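Long-range contacts in GMP reductase (Trypanosoma brucei brucei, PDB 6JIG), which probably reduces GMP to IMP with NADPH, releasing ammonia, and binds a second guanine nucleotide in its CBS module, the seat of its allosteric control: residues A[53-59]-A[73-77]; A[126-132]-A[143-147]; A[191-195]-A[206-210]; A[310-314]-A[330-334]; A[378-384]-A[395-399]. The protein carries 1 engineered substitution. All coordinates share one frame; numbering follows the deposited sequence.

Contact 1 of 5, residues A[53-59]-A[73-77]; sequences NMDTVCE and GILHR
His76, beyond barrel strand 72-75, stands against the loop 53-59 that leaves strand 49-51, inside the first beta-alpha-beta crossover of the TIM barrel. Its CG lies between the backbone N and carbonyl carbon (chi1 74°), which swings the imidazole over the loop. Asp55 CB sits over one face, 3.5 Å from the centroid of the His76 ring, a CH-pi contact made by the methylene because the carboxylate turns off to a salt bridge with Arg399. At the ring's edge, Cys58 O lies 3.5 Å from His76 CD2. The extended chain of Glu59, at the N-cap of helix 60-68, brings its carboxylate nearly coplanar with the imidazole, and His76 NE2 donates to the anti lone pair of Glu59 OE1 over 2.7 Å, almost straight at 178°. Along strand 72-75, Asn53 CA makes a CA-H...O contact of 3.1 Å with Ile74 O, and the thiol of Cys58 fits beside Gly73, where there is no side chain: SG is 3.7 Å from Gly73 CA. Asn53 ND2 reaches Asp259. Since His76 ND1 is also bonded to the backbone N of Phe78, both ring nitrogens are engaged, which fixes the ring's rotation and is consistent with the proton residing on NE2.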
# COMPACT_ATOMS: atom_id res chain seq x y z
N ASN A 53 -34.00 -8.17 -11.70
CA ASN A 53 -33.93 -8.90 -12.97
C ASN A 53 -32.56 -8.65 -13.63
O ASN A 53 -32.43 -7.96 -14.64
CB ASN A 53 -35.06 -8.49 -13.90
CG ASN A 53 -35.23 -6.98 -14.01
OD1 ASN A 53 -35.28 -6.27 -13.00
ND2 ASN A 53 -35.30 -6.48 -15.24
N MET A 54 -31.54 -9.22 -13.01
CA MET A 54 -30.18 -9.25 -13.52
C MET A 54 -29.75 -10.69 -13.67
O MET A 54 -30.13 -11.54 -12.86
CB MET A 54 -29.22 -8.51 -12.58
CG MET A 54 -29.49 -7.03 -12.52
SD MET A 54 -28.53 -6.25 -11.21
CE MET A 54 -26.87 -6.67 -11.78
N ASP A 55 -28.94 -10.98 -14.70
CA ASP A 55 -28.57 -12.37 -14.91
C ASP A 55 -27.52 -12.86 -13.94
O ASP A 55 -27.15 -14.03 -14.01
CB ASP A 55 -28.15 -12.61 -16.37
CG ASP A 55 -26.85 -11.89 -16.77
OD1 ASP A 55 -26.26 -11.15 -15.96
OD2 ASP A 55 -26.43 -12.11 -17.94
N THR A 56 -27.07 -12.02 -13.00
CA THR A 56 -26.24 -12.47 -11.89
C THR A 56 -27.00 -12.43 -10.56
O THR A 56 -26.39 -12.65 -9.51
CB THR A 56 -24.97 -11.63 -11.79
OG1 THR A 56 -25.31 -10.24 -11.68
CG2 THR A 56 -24.10 -11.82 -13.02
N VAL A 57 -28.30 -12.16 -10.58
CA VAL A 57 -29.05 -12.05 -9.33
C VAL A 57 -30.23 -13.02 -9.30
O VAL A 57 -30.34 -13.84 -8.39
CB VAL A 57 -29.52 -10.60 -9.08
CG1 VAL A 57 -30.41 -10.55 -7.86
CG2 VAL A 57 -28.32 -9.66 -8.89
N CYS A 58 -31.11 -12.96 -10.30
CA CYS A 58 -32.40 -13.66 -10.19
C CYS A 58 -32.65 -14.64 -11.34
O CYS A 58 -33.09 -14.25 -12.43
CB CYS A 58 -33.55 -12.66 -10.10
SG CYS A 58 -35.15 -13.49 -9.70
N GLU A 59 -32.41 -15.93 -11.08
CA GLU A 59 -33.04 -16.96 -11.90
C GLU A 59 -33.94 -17.78 -10.98
O GLU A 59 -34.41 -17.25 -9.97
CB GLU A 59 -31.98 -17.78 -12.65
CG GLU A 59 -31.28 -16.87 -13.71
CD GLU A 59 -30.31 -17.58 -14.65
OE1 GLU A 59 -29.98 -16.97 -15.68
OE2 GLU A 59 -29.88 -18.71 -14.36
N GLY A 73 -39.07 -12.27 -6.83
CA GLY A 73 -37.99 -12.07 -7.78
C GLY A 73 -38.57 -11.78 -9.16
O GLY A 73 -39.66 -12.26 -9.49
N ILE A 74 -37.84 -10.99 -9.95
CA ILE A 74 -38.19 -10.72 -11.34
C ILE A 74 -37.18 -11.45 -12.22
O ILE A 74 -35.99 -11.11 -12.24
CB ILE A 74 -38.19 -9.22 -11.66
CG1 ILE A 74 -39.07 -8.43 -10.70
CG2 ILE A 74 -38.63 -8.99 -13.11
CD1 ILE A 74 -40.53 -8.91 -10.62
N LEU A 75 -37.65 -12.45 -12.95
CA LEU A 75 -36.79 -13.23 -13.84
C LEU A 75 -36.27 -12.39 -15.00
O LEU A 75 -37.05 -11.73 -15.70
CB LEU A 75 -37.57 -14.43 -14.40
CG LEU A 75 -38.03 -15.45 -13.36
CD1 LEU A 75 -38.95 -16.50 -14.01
CD2 LEU A 75 -36.85 -16.12 -12.67
N HIS A 76 -34.96 -12.43 -15.22
CA HIS A 76 -34.35 -11.59 -16.24
C HIS A 76 -34.65 -12.16 -17.63
O HIS A 76 -35.01 -13.33 -17.79
CB HIS A 76 -32.84 -11.48 -16.00
CG HIS A 76 -32.08 -12.71 -16.36
ND1 HIS A 76 -31.61 -12.95 -17.64
CD2 HIS A 76 -31.71 -13.78 -15.62
CE1 HIS A 76 -30.99 -14.11 -17.66
NE2 HIS A 76 -31.04 -14.64 -16.45
N ARG A 77 -34.50 -11.30 -18.64
CA ARG A 77 -34.86 -11.61 -20.02
C ARG A 77 -33.64 -11.81 -20.93
O ARG A 77 -33.80 -11.89 -22.15
CB ARG A 77 -35.76 -10.52 -20.59
CG ARG A 77 -35.03 -9.19 -20.87
CD ARG A 77 -35.99 -8.13 -21.37
NE ARG A 77 -35.46 -6.77 -21.21
CZ ARG A 77 -34.99 -6.03 -22.21
NH1 ARG A 77 -34.97 -6.53 -23.44
NH2 ARG A 77 -34.54 -4.80 -21.99
O HOH W 1 -34.07 -8.26 -17.67

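Contact 2 of 5, residues A[126-132]-A[143-147]; sequences GVGCLLV and GIITR. With 5GP (guanosine-5'-monophosphate), chain C.
Leu130 and Ile145 exchange two nearly straight backbone bonds, Leu130 N to Ile145 O at 2.9 Å and Ile145 N to Leu130 O at 3.0 Å, at the middle of an antiparallel beta hairpin whose strands 129-132 and 143-146 run at 155° to each other. Val132 and Gly143 form the next hydrogen-bonded pair. This hairpin belongs to the first CBS domain; Leu130, Leu131, Val132, Ile144 and Ile145 are branched and apolar, as suits a sheet with other elements packed on both faces. On one face Ile144 CD1 reaches 3.8 Å from Cys129 SG, while Ile144 CG1 lies 4.0 Å from Leu131 CD2. Ile144 has CG1 anti to the backbone N (chi1 -170°), which extends its chain between these two neighbours; Leu203 and Leu206 of strand 203-208 cover Leu131. On the other face Ile145 CG2 bears on Leu130 CB at 4.0 Å, with helix 159-162 packed on Ile145 and Val132. At the strand's start the chain bends round the bound GMP. Val127 lays CG1 against the purine, 3.5 Å from C5 of the nucleotide. Gly128, bare of a side chain, lets the phosphate come close, its CA 3.0 Å from O2P of GMP. The exocyclic amine meets the strand itself: GMP N2 makes a weak hydrogen bond of 3.3 Å to Cys129 O.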
# COMPACT_ATOMS: atom_id res chain seq x y z
N GLY A 126 -35.66 -32.05 -7.80
CA GLY A 126 -36.49 -33.18 -8.20
C GLY A 126 -37.82 -33.24 -7.45
O GLY A 126 -38.30 -32.25 -6.90
N VAL A 127 -38.42 -34.44 -7.45
CA VAL A 127 -39.69 -34.68 -6.78
C VAL A 127 -39.52 -35.86 -5.84
O VAL A 127 -38.57 -36.65 -5.95
CB VAL A 127 -40.85 -34.92 -7.78
CG1 VAL A 127 -41.02 -33.71 -8.71
CG2 VAL A 127 -40.60 -36.17 -8.60
N GLY A 128 -40.43 -35.98 -4.88
CA GLY A 128 -40.26 -36.96 -3.82
C GLY A 128 -41.01 -38.25 -4.04
O GLY A 128 -40.73 -39.26 -3.39
N CYS A 129 -41.96 -38.25 -4.96
CA CYS A 129 -42.69 -39.47 -5.23
C CYS A 129 -43.09 -39.47 -6.69
O CYS A 129 -43.12 -38.43 -7.36
CB CYS A 129 -43.88 -39.61 -4.26
SG CYS A 129 -45.39 -38.81 -4.79
N LEU A 130 -43.32 -40.67 -7.21
CA LEU A 130 -43.89 -40.87 -8.53
C LEU A 130 -45.14 -41.72 -8.37
O LEU A 130 -45.12 -42.72 -7.65
CB LEU A 130 -42.91 -41.56 -9.49
CG LEU A 130 -41.49 -41.01 -9.64
CD1 LEU A 130 -40.64 -41.98 -10.47
CD2 LEU A 130 -41.51 -39.63 -10.29
N LEU A 131 -46.22 -41.32 -9.03
CA LEU A 131 -47.44 -42.13 -9.02
C LEU A 131 -47.34 -43.19 -10.11
O LEU A 131 -46.97 -42.88 -11.24
CB LEU A 131 -48.67 -41.24 -9.20
CG LEU A 131 -48.68 -40.29 -8.00
CD1 LEU A 131 -49.17 -38.89 -8.34
CD2 LEU A 131 -49.43 -40.88 -6.80
N VAL A 132 -47.62 -44.43 -9.74
CA VAL A 132 -47.55 -45.54 -10.68
C VAL A 132 -48.90 -45.65 -11.38
O VAL A 132 -49.94 -45.78 -10.72
CB VAL A 132 -47.18 -46.85 -9.97
CG1 VAL A 132 -47.00 -47.97 -10.99
CG2 VAL A 132 -45.92 -46.65 -9.15
N GLY A 143 -50.57 -47.24 -7.95
CA GLY A 143 -49.86 -47.19 -6.69
C GLY A 143 -48.91 -46.00 -6.67
O GLY A 143 -49.01 -45.10 -7.50
N ILE A 144 -47.99 -46.05 -5.72
CA ILE A 144 -47.09 -44.92 -5.49
C ILE A 144 -45.72 -45.46 -5.10
O ILE A 144 -45.61 -46.47 -4.39
CB ILE A 144 -47.66 -43.98 -4.41
CG1 ILE A 144 -46.86 -42.67 -4.34
CG2 ILE A 144 -47.73 -44.66 -3.06
CD1 ILE A 144 -47.44 -41.67 -3.38
N ILE A 145 -44.67 -44.78 -5.56
CA ILE A 145 -43.30 -45.16 -5.23
C ILE A 145 -42.52 -43.91 -4.83
O ILE A 145 -42.63 -42.86 -5.47
CB ILE A 145 -42.63 -45.91 -6.40
CG1 ILE A 145 -41.32 -46.58 -5.95
CG2 ILE A 145 -42.43 -45.01 -7.60
CD1 ILE A 145 -40.94 -47.77 -6.80
N THR A 146 -41.75 -44.03 -3.75
CA THR A 146 -41.03 -42.94 -3.12
C THR A 146 -39.54 -43.24 -3.09
O THR A 146 -39.11 -44.38 -3.33
CB THR A 146 -41.54 -42.71 -1.69
OG1 THR A 146 -41.16 -43.83 -0.88
CG2 THR A 146 -43.05 -42.58 -1.69
N ARG A 147 -38.74 -42.21 -2.79
CA ARG A 147 -37.30 -42.42 -2.62
C ARG A 147 -37.03 -43.45 -1.54
O ARG A 147 -36.11 -44.27 -1.67
CB ARG A 147 -36.59 -41.10 -2.27
CG ARG A 147 -36.27 -40.22 -3.46
CD ARG A 147 -35.42 -39.02 -3.05
NE ARG A 147 -34.97 -38.26 -4.22
CZ ARG A 147 -35.71 -37.35 -4.84
NH1 ARG A 147 -36.94 -37.10 -4.40
NH2 ARG A 147 -35.24 -36.70 -5.90
P 5GP C . -41.19 -34.23 -1.36
O1P 5GP C . -41.77 -34.47 0.01
O2P 5GP C . -41.97 -34.88 -2.49
O3P 5GP C . -39.68 -34.18 -1.47
O5' 5GP C . -41.59 -32.74 -1.69
C5' 5GP C . -42.46 -32.52 -2.78
C4' 5GP C . -42.40 -31.10 -3.25
O4' 5GP C . -42.22 -31.13 -4.70
C3' 5GP C . -43.70 -30.35 -2.98
O3' 5GP C . -43.45 -28.98 -2.70
C2' 5GP C . -44.45 -30.52 -4.30
O2' 5GP C . -45.45 -29.57 -4.56
C1' 5GP C . -43.30 -30.46 -5.32
N9 5GP C . -43.64 -31.12 -6.57
C8 5GP C . -43.81 -30.49 -7.74
N7 5GP C . -44.18 -31.37 -8.68
C5 5GP C . -44.28 -32.59 -8.09
C6 5GP C . -44.62 -33.85 -8.56
O6 5GP C . -44.92 -34.00 -9.77
N1 5GP C . -44.62 -34.89 -7.72
C2 5GP C . -44.29 -34.74 -6.43
N2 5GP C . -44.32 -35.83 -5.63
N3 5GP C . -43.95 -33.51 -5.93
C4 5GP C . -43.94 -32.43 -6.75

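Contact 3 of 5, residues A[191-195]-A[206-210]; sequences TANVP and LVTLS. With 5GP (guanosine-5'-monophosphate), chain C.
Ala192 opens the pairing in this antiparallel beta hairpin of the second CBS domain, where strand 193-195 runs beside strand 206-208 before the chain turns into helix 209-216. Its carbonyl O receives Leu209 N at 2.8 Å, so the first residue of the helix is tied to the residue just before strand 193-197. The small Ala192 CB meets Leu209 CB at 3.9 Å, and His148 of a second subunit packs on both residues. Asn193 follows, opposite Thr208 in a non-hydrogen-bonded pair. The two side chains run alongside each other in a common direction, and Asn193 OD1 approaches the methyl Thr208 CG2 to 3.4 Å. That methyl is turned anti to its own carbonyl carbon; OG1 (chi1 72°) is thereby left to serve as N-cap, accepting from Asp211 N. Val194 is the hydrogen-bonded partner of Val207: Val194 N to Val207 O is 2.8 Å and almost straight at 177°, and Val207 N returns a bond of 3.0 Å to Val194 O. Both beta-branched side chains point to the face covered by helix 179-189. Pro195 comes last, opposite Leu206 in a non-hydrogen-bonded pair, where a missing N-H costs this pairing nothing; its CD packs against Leu206 CD1 at 4.2 Å. The other branch of Leu206 turns to the bound nucleotide, CD2 near the guanine amine. From the helix start, Ser210 OG donates to O1P of GMP at 2.8 Å.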
# COMPACT_ATOMS: atom_id res chain seq x y z
N THR A 191 -50.62 -40.93 6.28
CA THR A 191 -49.97 -40.96 4.98
C THR A 191 -49.49 -39.56 4.59
O THR A 191 -49.95 -38.55 5.13
CB THR A 191 -50.91 -41.51 3.90
OG1 THR A 191 -50.24 -41.56 2.64
CG2 THR A 191 -52.15 -40.63 3.79
N ALA A 192 -48.57 -39.51 3.63
CA ALA A 192 -47.93 -38.25 3.23
C ALA A 192 -48.30 -37.82 1.82
O ALA A 192 -47.80 -36.79 1.35
CB ALA A 192 -46.41 -38.37 3.36
N ASN A 193 -49.14 -38.58 1.13
CA ASN A 193 -49.53 -38.29 -0.24
C ASN A 193 -50.98 -38.67 -0.41
O ASN A 193 -51.38 -39.80 -0.08
CB ASN A 193 -48.67 -39.06 -1.24
CG ASN A 193 -47.25 -38.52 -1.33
OD1 ASN A 193 -47.03 -37.44 -1.85
ND2 ASN A 193 -46.29 -39.28 -0.81
N VAL A 194 -51.78 -37.74 -0.92
CA VAL A 194 -53.17 -38.00 -1.27
C VAL A 194 -53.36 -37.62 -2.74
O VAL A 194 -53.51 -36.44 -3.07
CB VAL A 194 -54.14 -37.22 -0.36
CG1 VAL A 194 -55.58 -37.43 -0.82
CG2 VAL A 194 -53.97 -37.65 1.09
N PRO A 195 -53.33 -38.59 -3.64
CA PRO A 195 -53.71 -38.31 -5.02
C PRO A 195 -55.21 -38.03 -5.12
O PRO A 195 -56.02 -38.54 -4.34
CB PRO A 195 -53.34 -39.60 -5.76
CG PRO A 195 -53.32 -40.64 -4.71
CD PRO A 195 -52.92 -39.99 -3.44
N LEU A 206 -52.17 -34.34 -7.21
CA LEU A 206 -51.54 -34.90 -6.04
C LEU A 206 -51.43 -33.82 -4.97
O LEU A 206 -51.08 -32.68 -5.28
CB LEU A 206 -50.16 -35.47 -6.37
CG LEU A 206 -49.32 -35.90 -5.17
CD1 LEU A 206 -49.96 -37.15 -4.53
CD2 LEU A 206 -47.86 -36.15 -5.58
N VAL A 207 -51.73 -34.18 -3.73
CA VAL A 207 -51.48 -33.32 -2.58
C VAL A 207 -50.46 -34.03 -1.68
O VAL A 207 -50.64 -35.20 -1.35
CB VAL A 207 -52.76 -32.99 -1.80
CG1 VAL A 207 -52.48 -31.89 -0.78
CG2 VAL A 207 -53.88 -32.58 -2.75
N THR A 208 -49.40 -33.32 -1.31
CA THR A 208 -48.34 -33.88 -0.49
C THR A 208 -48.30 -33.24 0.88
O THR A 208 -48.65 -32.07 1.06
CB THR A 208 -46.96 -33.71 -1.15
OG1 THR A 208 -46.58 -32.33 -1.08
CG2 THR A 208 -47.01 -34.13 -2.59
N LEU A 209 -47.84 -34.02 1.86
CA LEU A 209 -47.70 -33.53 3.22
C LEU A 209 -46.77 -32.33 3.27
O LEU A 209 -47.01 -31.38 4.04
CB LEU A 209 -47.19 -34.65 4.12
CG LEU A 209 -46.75 -34.33 5.54
CD1 LEU A 209 -47.92 -33.77 6.34
CD2 LEU A 209 -46.19 -35.57 6.20
N SER A 210 -45.69 -32.35 2.47
CA SER A 210 -44.75 -31.22 2.47
C SER A 210 -45.46 -29.92 2.17
O SER A 210 -45.21 -28.89 2.81
CB SER A 210 -43.64 -31.46 1.43
OG SER A 210 -42.87 -32.60 1.75
P 5GP C . -41.19 -34.23 -1.36
O1P 5GP C . -41.77 -34.47 0.01
O2P 5GP C . -41.97 -34.88 -2.49
O3P 5GP C . -39.68 -34.18 -1.47
O5' 5GP C . -41.59 -32.74 -1.69
C5' 5GP C . -42.46 -32.52 -2.78
C4' 5GP C . -42.40 -31.10 -3.25
O4' 5GP C . -42.22 -31.13 -4.70
C3' 5GP C . -43.70 -30.35 -2.98
O3' 5GP C . -43.45 -28.98 -2.70
C2' 5GP C . -44.45 -30.52 -4.30
O2' 5GP C . -45.45 -29.57 -4.56
C1' 5GP C . -43.30 -30.46 -5.32
N9 5GP C . -43.64 -31.12 -6.57
C8 5GP C . -43.81 -30.49 -7.74
N7 5GP C . -44.18 -31.37 -8.68
C5 5GP C . -44.28 -32.59 -8.09
C6 5GP C . -44.62 -33.85 -8.56
O6 5GP C . -44.92 -34.00 -9.77
N1 5GP C . -44.62 -34.89 -7.72
C2 5GP C . -44.29 -34.74 -6.43
N2 5GP C . -44.32 -35.83 -5.63
N3 5GP C . -43.95 -33.51 -5.93
C4 5GP C . -43.94 -32.43 -6.75

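Contact 4 of 5, residues A[310-314]-A[330-334]; sequences IGVGP and QLSAV. With K (potassium ion), chain D.
Gln330, the first residue of barrel helix 330-344, grips the loop after strand 307-310 in a buried contact of the TIM barrel, the helix leading on to strand 348-351. A chi1 of 179° sends CG away from the backbone N, and a bend at chi2 then curls the amide over the loop backbone. NE2 of Gln330 donates to Ile310 O at 3.0 Å, the acceptor in the amide plane, although the donor stands above the carbonyl plane. OE1 of Gln330 lies 3.4 Å from Gly311 CA; Gly311, whose backbone angles suit glycine, has no side chain to press on NE2. A water joins the same two elements: it accepts from Val312 N and lies 2.7 Å from Gln330 OE1. Glutamine, with a donor and an acceptor, thus meets both needs. Further along the helix, Ala333 and Val334 receive Ile310, whose CG2 is 3.9 Å from Ala333 CB and 4.1 Å from Val334 CG2, the small alanine leaving room for the isoleucine. The loop continues to Ala318, the engineered residue at the position of the predicted catalytic cysteine. Gly315 O and Ala318 O, with Glu482, Ser483 and Gly484 of a neighbouring subunit, complete a potassium site to which Gly313 contributes its carbonyl O at 2.8 Å.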
# COMPACT_ATOMS: atom_id res chain seq x y z
N ILE A 310 -38.36 2.91 -10.42
CA ILE A 310 -37.72 4.22 -10.32
C ILE A 310 -36.22 4.01 -10.24
O ILE A 310 -35.75 3.28 -9.36
CB ILE A 310 -38.18 5.00 -9.07
CG1 ILE A 310 -39.70 5.02 -8.94
CG2 ILE A 310 -37.52 6.40 -9.00
CD1 ILE A 310 -40.42 5.47 -10.14
N GLY A 311 -35.47 4.66 -11.13
CA GLY A 311 -34.02 4.69 -10.99
C GLY A 311 -33.33 4.79 -12.34
O GLY A 311 -33.43 3.87 -13.15
N VAL A 312 -32.63 5.90 -12.59
CA VAL A 312 -31.83 6.08 -13.80
C VAL A 312 -30.39 6.30 -13.36
O VAL A 312 -30.04 7.38 -12.87
CB VAL A 312 -32.35 7.24 -14.66
CG1 VAL A 312 -31.46 7.44 -15.91
CG2 VAL A 312 -33.79 6.98 -15.09
N GLY A 313 -29.57 5.25 -13.44
CA GLY A 313 -28.16 5.36 -13.13
C GLY A 313 -27.61 4.94 -11.77
O GLY A 313 -26.40 4.71 -11.67
N PRO A 314 -28.41 4.83 -10.70
CA PRO A 314 -27.80 4.64 -9.37
C PRO A 314 -27.28 3.23 -9.10
O PRO A 314 -26.68 3.00 -8.04
CB PRO A 314 -28.96 4.97 -8.42
CG PRO A 314 -30.16 4.41 -9.13
CD PRO A 314 -29.88 4.63 -10.63
N GLN A 330 -31.03 9.36 -6.33
CA GLN A 330 -32.15 8.42 -6.24
C GLN A 330 -33.19 8.83 -5.20
O GLN A 330 -34.38 8.55 -5.39
CB GLN A 330 -31.62 7.01 -5.95
CG GLN A 330 -32.73 5.93 -5.82
CD GLN A 330 -33.39 5.56 -7.15
OE1 GLN A 330 -33.40 6.33 -8.10
NE2 GLN A 330 -33.96 4.36 -7.19
N LEU A 331 -32.79 9.48 -4.11
CA LEU A 331 -33.80 9.88 -3.14
C LEU A 331 -34.74 10.91 -3.74
O LEU A 331 -35.97 10.81 -3.59
CB LEU A 331 -33.17 10.43 -1.85
CG LEU A 331 -34.21 10.70 -0.76
CD1 LEU A 331 -34.41 9.44 0.10
CD2 LEU A 331 -33.83 11.89 0.14
N SER A 332 -34.20 11.87 -4.48
CA SER A 332 -35.05 12.88 -5.11
C SER A 332 -35.93 12.24 -6.18
O SER A 332 -37.05 12.69 -6.41
CB SER A 332 -34.20 13.99 -5.73
OG SER A 332 -33.54 14.76 -4.73
N ALA A 333 -35.41 11.23 -6.88
CA ALA A 333 -36.22 10.58 -7.92
C ALA A 333 -37.41 9.87 -7.31
O ALA A 333 -38.54 9.96 -7.81
CB ALA A 333 -35.37 9.60 -8.72
N VAL A 334 -37.18 9.17 -6.20
CA VAL A 334 -38.27 8.49 -5.49
C VAL A 334 -39.28 9.50 -4.96
O VAL A 334 -40.50 9.32 -5.10
CB VAL A 334 -37.68 7.62 -4.36
CG1 VAL A 334 -38.80 7.03 -3.46
CG2 VAL A 334 -36.81 6.51 -4.95
K K D . -23.94 3.86 -10.62
O HOH W 2 -32.34 7.68 -10.24

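Contact 5 of 5, residues A[378-384]-A[395-399]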
# COMPACT_ATOMS: atom_id res chain seq x y z
N ALA A 378 -26.51 -10.33 -4.86
CA ALA A 378 -25.55 -11.05 -5.69
C ALA A 378 -24.57 -11.78 -4.79
O ALA A 378 -24.33 -11.39 -3.64
CB ALA A 378 -24.82 -10.08 -6.62
N GLY A 379 -24.02 -12.88 -5.30
CA GLY A 379 -23.09 -13.68 -4.53
C GLY A 379 -23.72 -14.51 -3.44
O GLY A 379 -22.99 -15.18 -2.69
N THR A 380 -25.04 -14.49 -3.30
CA THR A 380 -25.65 -15.44 -2.39
C THR A 380 -25.71 -16.81 -3.06
O THR A 380 -25.51 -16.94 -4.27
CB THR A 380 -27.05 -14.97 -1.98
OG1 THR A 380 -27.85 -14.77 -3.15
CG2 THR A 380 -26.96 -13.65 -1.20
N ASP A 381 -25.96 -17.84 -2.24
CA ASP A 381 -26.10 -19.19 -2.76
C ASP A 381 -27.07 -19.24 -3.93
O ASP A 381 -26.79 -19.87 -4.96
CB ASP A 381 -26.59 -20.13 -1.65
CG ASP A 381 -25.53 -20.42 -0.60
OD1 ASP A 381 -24.42 -19.86 -0.67
OD2 ASP A 381 -25.83 -21.21 0.31
N GLU A 382 -28.22 -18.58 -3.79
CA GLU A 382 -29.29 -18.69 -4.77
C GLU A 382 -29.06 -17.83 -6.01
O GLU A 382 -29.73 -18.04 -7.02
CB GLU A 382 -30.63 -18.32 -4.13
CG GLU A 382 -31.11 -19.33 -3.09
CD GLU A 382 -30.52 -19.09 -1.70
OE1 GLU A 382 -29.59 -18.25 -1.57
OE2 GLU A 382 -30.99 -19.74 -0.74
N ALA A 383 -28.15 -16.86 -5.96
CA ALA A 383 -27.83 -16.09 -7.15
C ALA A 383 -27.19 -17.00 -8.19
O ALA A 383 -26.52 -17.98 -7.84
CB ALA A 383 -26.89 -14.93 -6.82
N PRO A 384 -27.41 -16.73 -9.47
CA PRO A 384 -26.81 -17.56 -10.52
C PRO A 384 -25.30 -17.43 -10.53
O PRO A 384 -24.72 -16.50 -9.95
CB PRO A 384 -27.41 -17.01 -11.82
CG PRO A 384 -28.56 -16.17 -11.40
CD PRO A 384 -28.26 -15.67 -10.03
N VAL A 395 -15.76 -15.69 -4.39
CA VAL A 395 -16.49 -14.57 -4.97
C VAL A 395 -17.46 -15.08 -6.02
O VAL A 395 -17.39 -16.24 -6.46
CB VAL A 395 -15.54 -13.52 -5.59
N LYS A 396 -18.38 -14.21 -6.43
CA LYS A 396 -19.26 -14.44 -7.56
C LYS A 396 -19.30 -13.19 -8.42
O LYS A 396 -19.07 -12.07 -7.95
CB LYS A 396 -20.69 -14.81 -7.12
CG LYS A 396 -20.90 -16.29 -6.80
CD LYS A 396 -22.39 -16.65 -6.76
CE LYS A 396 -22.60 -18.06 -6.25
NZ LYS A 396 -24.01 -18.51 -6.45
N ILE A 397 -19.60 -13.38 -9.71
CA ILE A 397 -19.65 -12.27 -10.65
C ILE A 397 -20.95 -11.49 -10.46
O ILE A 397 -22.02 -12.07 -10.24
CB ILE A 397 -19.53 -12.78 -12.10
CG1 ILE A 397 -18.16 -13.42 -12.33
CG2 ILE A 397 -19.78 -11.66 -13.10
CD1 ILE A 397 -17.00 -12.49 -12.03
N ILE A 398 -20.85 -10.16 -10.52
CA ILE A 398 -21.99 -9.28 -10.72
C ILE A 398 -21.67 -8.39 -11.91
O ILE A 398 -20.53 -7.92 -12.06
CB ILE A 398 -22.32 -8.44 -9.46
CG1 ILE A 398 -23.67 -7.74 -9.61
CG2 ILE A 398 -21.19 -7.45 -9.13
CD1 ILE A 398 -24.03 -6.85 -8.43
N ARG A 399 -22.65 -8.20 -12.80
CA ARG A 399 -22.37 -7.47 -14.02
C ARG A 399 -23.60 -6.70 -14.48
O ARG A 399 -24.74 -7.15 -14.31
CB ARG A 399 -21.87 -8.41 -15.13
CG ARG A 399 -22.93 -9.36 -15.67
CD ARG A 399 -22.28 -10.44 -16.49
NE ARG A 399 -23.26 -11.36 -17.06
CZ ARG A 399 -22.94 -12.50 -17.66
NH1 ARG A 399 -21.66 -12.85 -17.77
NH2 ARG A 399 -23.89 -13.29 -18.16
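Lys396 dominates this contact, reaching from strand 393-399 of a small antiparallel sheet into the loop 378-384 that follows the last strand of the TIM barrel. The polar part is gathered at its ammonium group. Lys396 NZ donates to Ala383 O at 2.9 Å and to Thr380 O at 3.1 Å, two carbonyls of the loop. Thr380 O has a second donor, Ala383 N at 3.1 Å; that amide and the ammonium come to it from opposite faces of its plane, so one oxygen both closes the turn and helps to hold the lysine. A long side chain ending in an ammonium with three N-H bonds suits a place lined with backbone oxygens, whose partial charges would be expected to favour the charged amine. The apolar part begins lower on the same chain. Lys396 is extended beyond CG (chi2 -164°), and its methylenes pass over Gly379, with CB 3.7 Å and CD 3.8 Å from Gly379 CA; Gly379, at a positive phi that favours glycine, has no side chain to keep the methylenes off its CA. Beside it Ala378 CB meets the end of Ile398, 3.8 Å from its CD1, a methyl-to-methyl contact that alanine's short side chain makes at close range. Around this core, Thr380 packs on Met62 of helix 60-68 and on helix 440-457, Glu382 OE1 bonds Val440 N at the start of that helix, and backbone bonds from Lys396 and Ile398 to Val434 and Gly432 join strand 393-399 to strand 431-435.

Overall arrangement
The five contacts fall into two groups. Contacts 1, 4 and 5 belong to the catalytic barrel. Contacts 1 and 5 touch directly: Asp55 OD2 and Arg399 NH2 form a salt bridge of 2.8 Å, and both contacts border the active-site GMP, Met54 about 4 Å and Ile398 about 5 Å from it by side chain. Contact 4 approaches this nucleotide through Pro314, about 6 Å away, and its nearest atoms are about 10 Å from either of the other two. Contacts 2 and 3 meet in the CBS module, Cys129 SG lying 3.7 Å from Leu206 CD2, and together line the second GMP site. Contacts 2 and 4 have centres 50 Å apart, on opposite sides of the chain's centre.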